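Local coordinates for protein O-methyltransferase (Coxiella burnetii, PDB 3TR6) that probably transfers a methyl group from S-adenosylmethionine to a hydroxyl oxygen of its substrate, at residues E14-Q17 / Y18-V22. Residues are numbered along the deposited sequence; the frame is centred on the assembly and turned at random.
Sequences ELYQ and YLLQV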
loop_
_atom_site.group_PDB
_atom_site.type_symbol
_atom_site.label_atom_id
_atom_site.label_comp_id
_atom_site.label_asym_id
_atom_site.label_seq_id
_atom_site.Cartn_x
_atom_site.Cartn_y
_atom_site.Cartn_z
ATOM N N GLU A 14 -20.377 -4.768 5.562
ATOM C CA GLU A 14 -20.876 -3.397 5.577
ATOM C C GLU A 14 -19.749 -2.406 5.315
ATOM O O GLU A 14 -19.823 -1.586 4.400
ATOM C CB GLU A 14 -21.546 -3.077 6.916
ATOM C CG GLU A 14 -22.892 -3.768 7.134
ATOM C CD GLU A 14 -22.771 -5.278 7.330
ATOM O OE1 GLU A 14 -21.814 -5.727 8.003
ATOM O OE2 GLU A 14 -23.635 -6.018 6.809
ATOM N N LEU A 15 -18.702 -2.492 6.128
ATOM C CA LEU A 15 -17.571 -1.585 6.017
ATOM C C LEU A 15 -16.861 -1.755 4.675
ATOM O O LEU A 15 -16.451 -0.776 4.052
ATOM C CB LEU A 15 -16.599 -1.806 7.178
ATOM C CG LEU A 15 -15.551 -0.720 7.415
ATOM C CD1 LEU A 15 -16.210 0.645 7.532
ATOM C CD2 LEU A 15 -14.725 -1.031 8.654
ATOM N N TYR A 16 -16.723 -3.001 4.230
ATOM C CA TYR A 16 -16.102 -3.283 2.940
ATOM C C TYR A 16 -16.801 -2.540 1.805
ATOM O O TYR A 16 -16.149 -1.931 0.957
ATOM C CB TYR A 16 -16.089 -4.787 2.654
ATOM C CG TYR A 16 -15.706 -5.132 1.228
ATOM C CD1 TYR A 16 -14.382 -5.067 0.804
ATOM C CD2 TYR A 16 -16.669 -5.524 0.307
ATOM C CE1 TYR A 16 -14.032 -5.381 -0.497
ATOM C CE2 TYR A 16 -16.328 -5.839 -0.995
ATOM C CZ TYR A 16 -15.010 -5.768 -1.393
ATOM O OH TYR A 16 -14.672 -6.081 -2.690
ATOM N N GLN A 17 -18.128 -2.590 1.793
ATOM C CA GLN A 17 -18.897 -1.923 0.752
ATOM C C GLN A 17 -18.714 -0.414 0.809
ATOM O O GLN A 17 -18.624 0.249 -0.224
ATOM C CB GLN A 17 -20.379 -2.285 0.856
ATOM C CG GLN A 17 -20.687 -3.711 0.432
ATOM C CD GLN A 17 -20.293 -3.986 -1.005
ATOM O OE1 GLN A 17 -20.198 -3.067 -1.821
ATOM N NE2 GLN A 17 -20.055 -5.253 -1.324
ATOM N N TYR A 18 -18.669 0.127 2.022
ATOM C CA TYR A 18 -18.449 1.554 2.197
ATOM C C TYR A 18 -17.083 1.943 1.650
ATOM O O TYR A 18 -16.925 2.993 1.031
ATOM C CB TYR A 18 -18.560 1.955 3.670
ATOM C CG TYR A 18 -18.081 3.361 3.917
ATOM C CD1 TYR A 18 -18.911 4.444 3.674
ATOM C CD2 TYR A 18 -16.785 3.610 4.361
ATOM C CE1 TYR A 18 -18.476 5.730 3.875
ATOM C CE2 TYR A 18 -16.341 4.901 4.566
ATOM C CZ TYR A 18 -17.193 5.957 4.320
ATOM O OH TYR A 18 -16.779 7.254 4.517
ATOM N N LEU A 19 -16.095 1.087 1.886
ATOM C CA LEU A 19 -14.736 1.343 1.424
ATOM C C LEU A 19 -14.695 1.475 -0.094
ATOM O O LEU A 19 -14.084 2.401 -0.628
ATOM C CB LEU A 19 -13.793 0.235 1.900
ATOM C CG LEU A 19 -12.311 0.348 1.548
ATOM C CD1 LEU A 19 -11.467 -0.369 2.585
ATOM C CD2 LEU A 19 -12.032 -0.201 0.153
ATOM N N LEU A 20 -15.351 0.550 -0.787
ATOM C CA LEU A 20 -15.417 0.607 -2.242
ATOM C C LEU A 20 -16.098 1.892 -2.709
ATOM O O LEU A 20 -15.720 2.468 -3.729
ATOM C CB LEU A 20 -16.148 -0.610 -2.808
ATOM C CG LEU A 20 -15.535 -1.984 -2.549
ATOM C CD1 LEU A 20 -16.393 -3.068 -3.185
ATOM C CD2 LEU A 20 -14.111 -2.050 -3.072
ATOM N N GLN A 21 -17.096 2.340 -1.956
ATOM C CA GLN A 21 -17.855 3.528 -2.330
ATOM C C GLN A 21 -17.032 4.806 -2.239
ATOM O O GLN A 21 -17.325 5.785 -2.920
ATOM C CB GLN A 21 -19.114 3.654 -1.473
ATOM C CG GLN A 21 -20.142 2.563 -1.733
ATOM C CD GLN A 21 -21.269 2.562 -0.716
ATOM O OE1 GLN A 21 -21.340 3.434 0.151
ATOM N NE2 GLN A 21 -22.156 1.575 -0.816
ATOM N N VAL A 22 -16.007 4.798 -1.393
ATOM C CA VAL A 22 -15.181 5.984 -1.208
ATOM C C VAL A 22 -13.751 5.804 -1.701
ATOM O O VAL A 22 -12.890 6.635 -1.412
ATOM C CB VAL A 22 -15.147 6.440 0.268
ATOM C CG1 VAL A 22 -16.532 6.859 0.719
ATOM C CG2 VAL A 22 -14.582 5.338 1.163
#
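One face of the Tyr16 ring receives Leu20 from the next turn of helix 13-21: Leu20 CG sits 4.2 Å from the ring centroid, 20° off the normal, a CH-pi contact shifted toward the rim near CZ. Leu20 CD1 reaches farther along the phenol, 3.5 Å from Tyr16 OH. Tyr16 takes part because its CG stands anti to the backbone N (chi1 169°), which leans the ring toward the C-terminal end of the helix, over the side of Leu20. The Tyr18 ring is met obliquely by Leu15, whose CD1 stays 4.4 Å from Tyr18 CD2, a looser apolar touch. Gln17, whose chain bends at its second torsion, crosses Leu20 and brings OE1 to 4.0 Å from Leu20 CD1, which thus lies within reach of both phenol and amide. Four successive i to i+4 hydrogen bonds hold the spacing, from Leu19 N to Leu15 O at 2.9 Å to Gln21 N to Gln17 O at 3.1 Å; the latter is the most bent, at 145°, close to where Val22 leaves helical geometry. Both phenol hydroxyls bond beyond the helix: Tyr16 OH to Glu51 and to the backbone N of Asn7 of the second subunit, Tyr18 OH to Asn198 of that subunit. The ring of Tyr16 thus packs under Leu20 and that of Tyr18 only brushes Leu15, while both hydroxyls are held by hydrogen bonds; Tyr16 OH links the two chains, and Tyr18 OH adds a second bond across the dimer interface.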